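Local coordinates for protein putative dioxygenase (1H-3-hydroxy-4-oxoquinaldine 2,4-dioxygenase) (Mycobacteroides abscessus subsp. abscessus, PDB 6RA3) that cleaves the ring of the Pseudomonas quinolone signal PQS with dioxygen, giving N-octanoylanthranilate and carbon monoxide, on an alpha/beta-hydrolase fold, at residues A[96-108]-A[190-204]. Sequence-based numbering, arbitrary orientation.
Sequences AHGGWAALEIADR and AYRTWGSPMRRMEAL
Trp100 pushes its indole as a knob into a hole formed by Ala190, Tyr191, Trp194 and Pro197, a compact example of how one large side chain can join a helix to two consecutive helices, 190-194 and 197-202. The methyl of Ala190 lies over the centre of the six-membered ring, a CH-pi contact 9° off the normal, while Pro197 CB lies more loosely over the opposite face, toward its rim. The benzo edge stands T-shaped on Tyr191, CZ2 lying above the middle of the phenol ring with the planes at 78°. A weak hydrogen bond of 3.3 Å runs from Trp100 NE1 to His97 ND1, and Tyr191, whose OH bonds to Ile123 O, meets the same imidazole rim to rim.

Farther along, Arg200 reaches across with CG anti to the backbone N (chi1 -158°) and a bend at chi2. Its CD packs on Leu103 CB at 3.9 Å, Leu103 CD1 meets Met201 CG, and Trp194 backs one guanidinium face. Arg200 NH2 forms salt bridges to Glu104 OE1 (3.0 Å), in the guanidinium plane, and to Asp107 OD2 (3.2 Å), tilted out of it. Water links Arg200 NE to Trp100 O.

Helices 99-108 and 197-202 run nearly parallel, axes 10.7 Å apart. The first follows strand 90-95 through a sharp turn at Ala96 that matches the nucleophile elbow of the alpha/beta-hydrolase fold; His97, probably substrate-binding, lies close to His246, the likely proton donor/acceptor.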
loop_
_atom_site.group_PDB
_atom_site.type_symbol
_atom_site.label_atom_id
_atom_site.label_comp_id
_atom_site.label_asym_id
_atom_site.label_seq_id
_atom_site.Cartn_x
_atom_site.Cartn_y
_atom_site.Cartn_z
ATOM N N ALA A 96 17.210 7.100 -17.286
ATOM C CA ALA A 96 17.114 7.107 -18.740
ATOM C C ALA A 96 16.210 8.234 -19.216
ATOM O O ALA A 96 16.446 9.408 -18.920
ATOM C CB ALA A 96 16.622 5.752 -19.246
ATOM N N HIS A 97 15.149 7.895 -19.933
ATOM C CA HIS A 97 14.444 8.943 -20.642
ATOM C C HIS A 97 13.599 9.823 -19.737
ATOM O O HIS A 97 13.136 10.868 -20.200
ATOM C CB HIS A 97 13.676 8.289 -21.793
ATOM C CG HIS A 97 14.608 7.615 -22.752
ATOM N ND1 HIS A 97 15.341 8.322 -23.684
ATOM C CD2 HIS A 97 15.037 6.333 -22.829
ATOM C CE1 HIS A 97 16.122 7.484 -24.346
ATOM N NE2 HIS A 97 15.963 6.275 -23.843
ATOM N N GLY A 98 13.487 9.509 -18.437
ATOM C CA GLY A 98 13.047 10.535 -17.503
ATOM C C GLY A 98 13.964 11.749 -17.487
ATOM O O GLY A 98 13.520 12.857 -17.142
ATOM N N GLY A 99 15.235 11.569 -17.896
ATOM C CA GLY A 99 16.146 12.704 -18.039
ATOM C C GLY A 99 15.559 13.845 -18.838
ATOM O O GLY A 99 15.826 15.020 -18.557
ATOM N N TRP A 100 14.734 13.527 -19.844
ATOM C CA TRP A 100 14.182 14.592 -20.658
ATOM C C TRP A 100 13.296 15.504 -19.844
ATOM O O TRP A 100 13.313 16.721 -20.047
ATOM C CB TRP A 100 13.392 14.030 -21.847
ATOM C CG TRP A 100 14.185 13.282 -22.843
ATOM C CD1 TRP A 100 14.360 11.929 -22.906
ATOM C CD2 TRP A 100 14.903 13.834 -23.962
ATOM N NE1 TRP A 100 15.147 11.604 -23.993
ATOM C CE2 TRP A 100 15.504 12.753 -24.647
ATOM C CE3 TRP A 100 15.096 15.133 -24.448
ATOM C CZ2 TRP A 100 16.285 12.931 -25.802
ATOM C CZ3 TRP A 100 15.875 15.301 -25.608
ATOM C CH2 TRP A 100 16.455 14.201 -26.253
ATOM N N ALA A 101 12.463 14.932 -18.951
ATOM C CA ALA A 101 11.616 15.752 -18.095
ATOM C C ALA A 101 12.447 16.503 -17.068
ATOM O O ALA A 101 12.177 17.675 -16.777
ATOM C CB ALA A 101 10.578 14.876 -17.401
ATOM N N ALA A 102 13.457 15.837 -16.511
ATOM C CA ALA A 102 14.358 16.501 -15.560
ATOM C C ALA A 102 14.981 17.763 -16.160
ATOM O O ALA A 102 15.064 18.801 -15.494
ATOM C CB ALA A 102 15.453 15.528 -15.115
ATOM N N LEU A 103 15.398 17.706 -17.432
ATOM C CA LEU A 103 15.987 18.892 -18.059
ATOM C C LEU A 103 14.927 19.945 -18.359
ATOM O O LEU A 103 15.174 21.149 -18.217
ATOM C CB LEU A 103 16.741 18.473 -19.318
ATOM C CG LEU A 103 17.861 17.482 -18.985
ATOM C CD1 LEU A 103 18.427 16.802 -20.206
ATOM C CD2 LEU A 103 18.970 18.224 -18.242
ATOM N N GLU A 104 13.726 19.514 -18.739
ATOM C CA GLU A 104 12.643 20.468 -18.904
ATOM C C GLU A 104 12.349 21.152 -17.587
ATOM O O GLU A 104 12.151 22.372 -17.549
ATOM C CB GLU A 104 11.388 19.762 -19.459
ATOM C CG GLU A 104 10.181 20.678 -19.657
ATOM C CD GLU A 104 10.444 21.827 -20.638
ATOM O OE1 GLU A 104 11.315 21.659 -21.514
ATOM O OE2 GLU A 104 9.779 22.889 -20.531
ATOM N N ILE A 105 12.325 20.385 -16.487
ATOM C CA ILE A 105 12.084 20.987 -15.171
ATOM C C ILE A 105 13.202 21.971 -14.831
ATOM O O ILE A 105 12.952 23.072 -14.316
ATOM C CB ILE A 105 11.949 19.903 -14.081
ATOM C CG1 ILE A 105 10.705 19.020 -14.316
ATOM C CG2 ILE A 105 11.911 20.549 -12.679
ATOM C CD1 ILE A 105 10.747 17.647 -13.584
ATOM N N ALA A 106 14.455 21.584 -15.085
ATOM C CA ALA A 106 15.560 22.503 -14.802
ATOM C C ALA A 106 15.410 23.793 -15.590
ATOM O O ALA A 106 15.666 24.882 -15.065
ATOM C CB ALA A 106 16.896 21.851 -15.118
ATOM N N ASP A 107 14.962 23.695 -16.846
ATOM C CA ASP A 107 14.845 24.881 -17.688
ATOM C C ASP A 107 13.716 25.783 -17.218
ATOM O O ASP A 107 13.813 27.015 -17.310
ATOM C CB ASP A 107 14.616 24.466 -19.138
ATOM C CG ASP A 107 14.722 25.631 -20.104
ATOM O OD1 ASP A 107 15.361 26.647 -19.748
ATOM O OD2 ASP A 107 14.149 25.527 -21.215
ATOM N N ARG A 108 12.631 25.196 -16.712
ATOM C CA ARG A 108 11.487 26.021 -16.348
ATOM C C ARG A 108 11.729 26.820 -15.078
ATOM O O ARG A 108 11.184 27.920 -14.930
ATOM C CB ARG A 108 10.251 25.141 -16.190
ATOM C CG ARG A 108 9.786 24.516 -17.489
ATOM C CD ARG A 108 8.496 23.756 -17.300
ATOM N NE ARG A 108 8.058 23.192 -18.574
ATOM C CZ ARG A 108 6.831 22.758 -18.814
ATOM N NH1 ARG A 108 5.923 22.817 -17.857
ATOM N NH2 ARG A 108 6.523 22.262 -20.004
ATOM N N ALA A 190 11.297 13.148 -28.855
ATOM C CA ALA A 190 12.301 13.952 -28.166
ATOM C C ALA A 190 13.602 14.000 -28.974
ATOM O O ALA A 190 14.205 15.065 -29.143
ATOM C CB ALA A 190 12.536 13.386 -26.763
ATOM N N TYR A 191 14.027 12.860 -29.518
ATOM C CA TYR A 191 15.245 12.850 -30.327
ATOM C C TYR A 191 15.052 13.531 -31.678
ATOM O O TYR A 191 16.017 14.080 -32.230
ATOM C CB TYR A 191 15.737 11.428 -30.533
ATOM C CG TYR A 191 16.428 10.863 -29.323
ATOM C CD1 TYR A 191 15.719 10.127 -28.382
ATOM C CD2 TYR A 191 17.789 11.067 -29.113
ATOM C CE1 TYR A 191 16.346 9.597 -27.258
ATOM C CE2 TYR A 191 18.430 10.541 -27.992
ATOM C CZ TYR A 191 17.693 9.805 -27.066
ATOM O OH TYR A 191 18.288 9.267 -25.949
ATOM N N ARG A 192 13.831 13.511 -32.227
ATOM C CA ARG A 192 13.568 14.227 -33.477
ATOM C C ARG A 192 13.534 15.734 -33.275
ATOM O O ARG A 192 13.860 16.488 -34.195
ATOM C CB ARG A 192 12.229 13.798 -34.090
ATOM C CG ARG A 192 12.179 12.392 -34.625
ATOM C CD ARG A 192 10.957 12.200 -35.517
ATOM N NE ARG A 192 9.890 13.160 -35.247
ATOM C CZ ARG A 192 8.802 12.915 -34.518
ATOM N NH1 ARG A 192 8.609 11.725 -33.960
ATOM N NH2 ARG A 192 7.898 13.875 -34.353
ATOM N N THR A 193 13.095 16.190 -32.108
ATOM C CA THR A 193 12.976 17.619 -31.841
ATOM C C THR A 193 14.337 18.243 -31.556
ATOM O O THR A 193 14.717 19.248 -32.170
ATOM C CB THR A 193 12.045 17.831 -30.646
ATOM O OG1 THR A 193 10.810 17.162 -30.899
ATOM C CG2 THR A 193 11.805 19.342 -30.363
ATOM N N TRP A 194 15.072 17.647 -30.622
ATOM C CA TRP A 194 16.288 18.221 -30.062
ATOM C C TRP A 194 17.545 17.708 -30.728
ATOM O O TRP A 194 18.591 18.356 -30.613
ATOM C CB TRP A 194 16.376 17.903 -28.555
ATOM C CG TRP A 194 15.335 18.579 -27.791
ATOM C CD1 TRP A 194 14.218 18.013 -27.258
ATOM C CD2 TRP A 194 15.272 19.971 -27.488
ATOM N NE1 TRP A 194 13.464 18.966 -26.641
ATOM C CE2 TRP A 194 14.089 20.180 -26.756
ATOM C CE3 TRP A 194 16.117 21.063 -27.741
ATOM C CZ2 TRP A 194 13.712 21.445 -26.271
ATOM C CZ3 TRP A 194 15.735 22.325 -27.265
ATOM C CH2 TRP A 194 14.545 22.499 -26.535
ATOM N N GLY A 195 17.458 16.567 -31.410
ATOM C CA GLY A 195 18.602 15.875 -31.967
ATOM C C GLY A 195 19.183 14.906 -30.971
ATOM O O GLY A 195 19.289 13.700 -31.235
ATOM N N SER A 196 19.554 15.431 -29.806
ATOM C CA SER A 196 20.111 14.610 -28.741
ATOM C C SER A 196 19.933 15.353 -27.423
ATOM O O SER A 196 19.658 16.562 -27.415
ATOM C CB SER A 196 21.598 14.296 -28.988
ATOM O OG SER A 196 22.418 15.387 -28.592
ATOM N N PRO A 197 20.076 14.657 -26.293
ATOM C CA PRO A 197 19.968 15.348 -24.988
ATOM C C PRO A 197 21.056 16.401 -24.766
ATOM O O PRO A 197 20.810 17.418 -24.098
ATOM C CB PRO A 197 20.085 14.199 -23.976
ATOM C CG PRO A 197 20.020 12.918 -24.766
ATOM C CD PRO A 197 20.478 13.247 -26.150
ATOM N N MET A 198 22.258 16.190 -25.309
ATOM C CA MET A 198 23.314 17.194 -25.172
ATOM C C MET A 198 22.926 18.494 -25.859
ATOM O O MET A 198 23.147 19.587 -25.313
ATOM C CB MET A 198 24.617 16.655 -25.731
ATOM C CG MET A 198 25.218 15.560 -24.859
ATOM S SD MET A 198 26.763 14.906 -25.499
ATOM C CE MET A 198 27.545 14.145 -24.059
ATOM N N ARG A 199 22.326 18.402 -27.047
ATOM C CA ARG A 199 21.824 19.604 -27.698
ATOM C C ARG A 199 20.695 20.224 -26.886
ATOM O O ARG A 199 20.611 21.457 -26.757
ATOM C CB ARG A 199 21.384 19.281 -29.131
ATOM C CG ARG A 199 22.574 19.081 -30.081
ATOM C CD ARG A 199 22.153 18.670 -31.489
ATOM N NE ARG A 199 21.405 19.718 -32.192
ATOM C CZ ARG A 199 21.946 20.827 -32.701
ATOM N NH1 ARG A 199 23.249 21.058 -32.579
ATOM N NH2 ARG A 199 21.180 21.717 -33.324
ATOM N N ARG A 200 19.827 19.392 -26.299
ATOM C CA ARG A 200 18.825 19.943 -25.392
ATOM C C ARG A 200 19.506 20.711 -24.256
ATOM O O ARG A 200 19.098 21.832 -23.920
ATOM C CB ARG A 200 17.907 18.833 -24.856
ATOM C CG ARG A 200 16.542 19.351 -24.340
ATOM C CD ARG A 200 16.606 19.993 -22.936
ATOM N NE ARG A 200 15.370 20.711 -22.596
ATOM C CZ ARG A 200 15.202 22.028 -22.689
ATOM N NH1 ARG A 200 16.201 22.808 -23.087
ATOM N NH2 ARG A 200 14.028 22.570 -22.381
ATOM N N MET A 201 20.578 20.143 -23.686
ATOM C CA MET A 201 21.282 20.808 -22.576
ATOM C C MET A 201 21.890 22.149 -22.989
ATOM O O MET A 201 21.848 23.122 -22.217
ATOM C CB MET A 201 22.377 19.904 -22.024
ATOM C CG MET A 201 21.849 18.654 -21.362
ATOM S SD MET A 201 23.120 17.754 -20.519
ATOM C CE MET A 201 23.299 16.186 -21.328
ATOM N N GLU A 202 22.494 22.213 -24.189
ATOM C CA GLU A 202 23.089 23.463 -24.651
ATOM C C GLU A 202 22.034 24.529 -24.906
ATOM O O GLU A 202 22.358 25.726 -24.903
ATOM C CB GLU A 202 23.921 23.232 -25.915
ATOM C CG GLU A 202 25.027 22.176 -25.768
ATOM C CD GLU A 202 25.896 22.044 -27.027
ATOM O OE1 GLU A 202 26.719 22.949 -27.279
ATOM O OE2 GLU A 202 25.759 21.037 -27.762
ATOM N N ALA A 203 20.780 24.132 -25.104
ATOM C CA ALA A 203 19.703 25.096 -25.262
ATOM C C ALA A 203 19.191 25.652 -23.934
ATOM O O ALA A 203 18.285 26.498 -23.944
ATOM C CB ALA A 203 18.556 24.450 -26.033
ATOM N N LEU A 204 19.736 25.216 -22.795
ATOM C CA LEU A 204 19.257 25.696 -21.499
ATOM C C LEU A 204 19.631 27.153 -21.303
ATOM O O LEU A 204 20.799 27.525 -21.460
ATOM C CB LEU A 204 19.847 24.852 -20.367
ATOM C CG LEU A 204 19.275 23.442 -20.216
ATOM C CD1 LEU A 204 20.181 22.584 -19.357
ATOM C CD2 LEU A 204 17.845 23.498 -19.659
HETATM O O HOH W 1 13.632 18.354 -22.372
HETATM O O HOH W 2 15.781 25.274 -23.298
#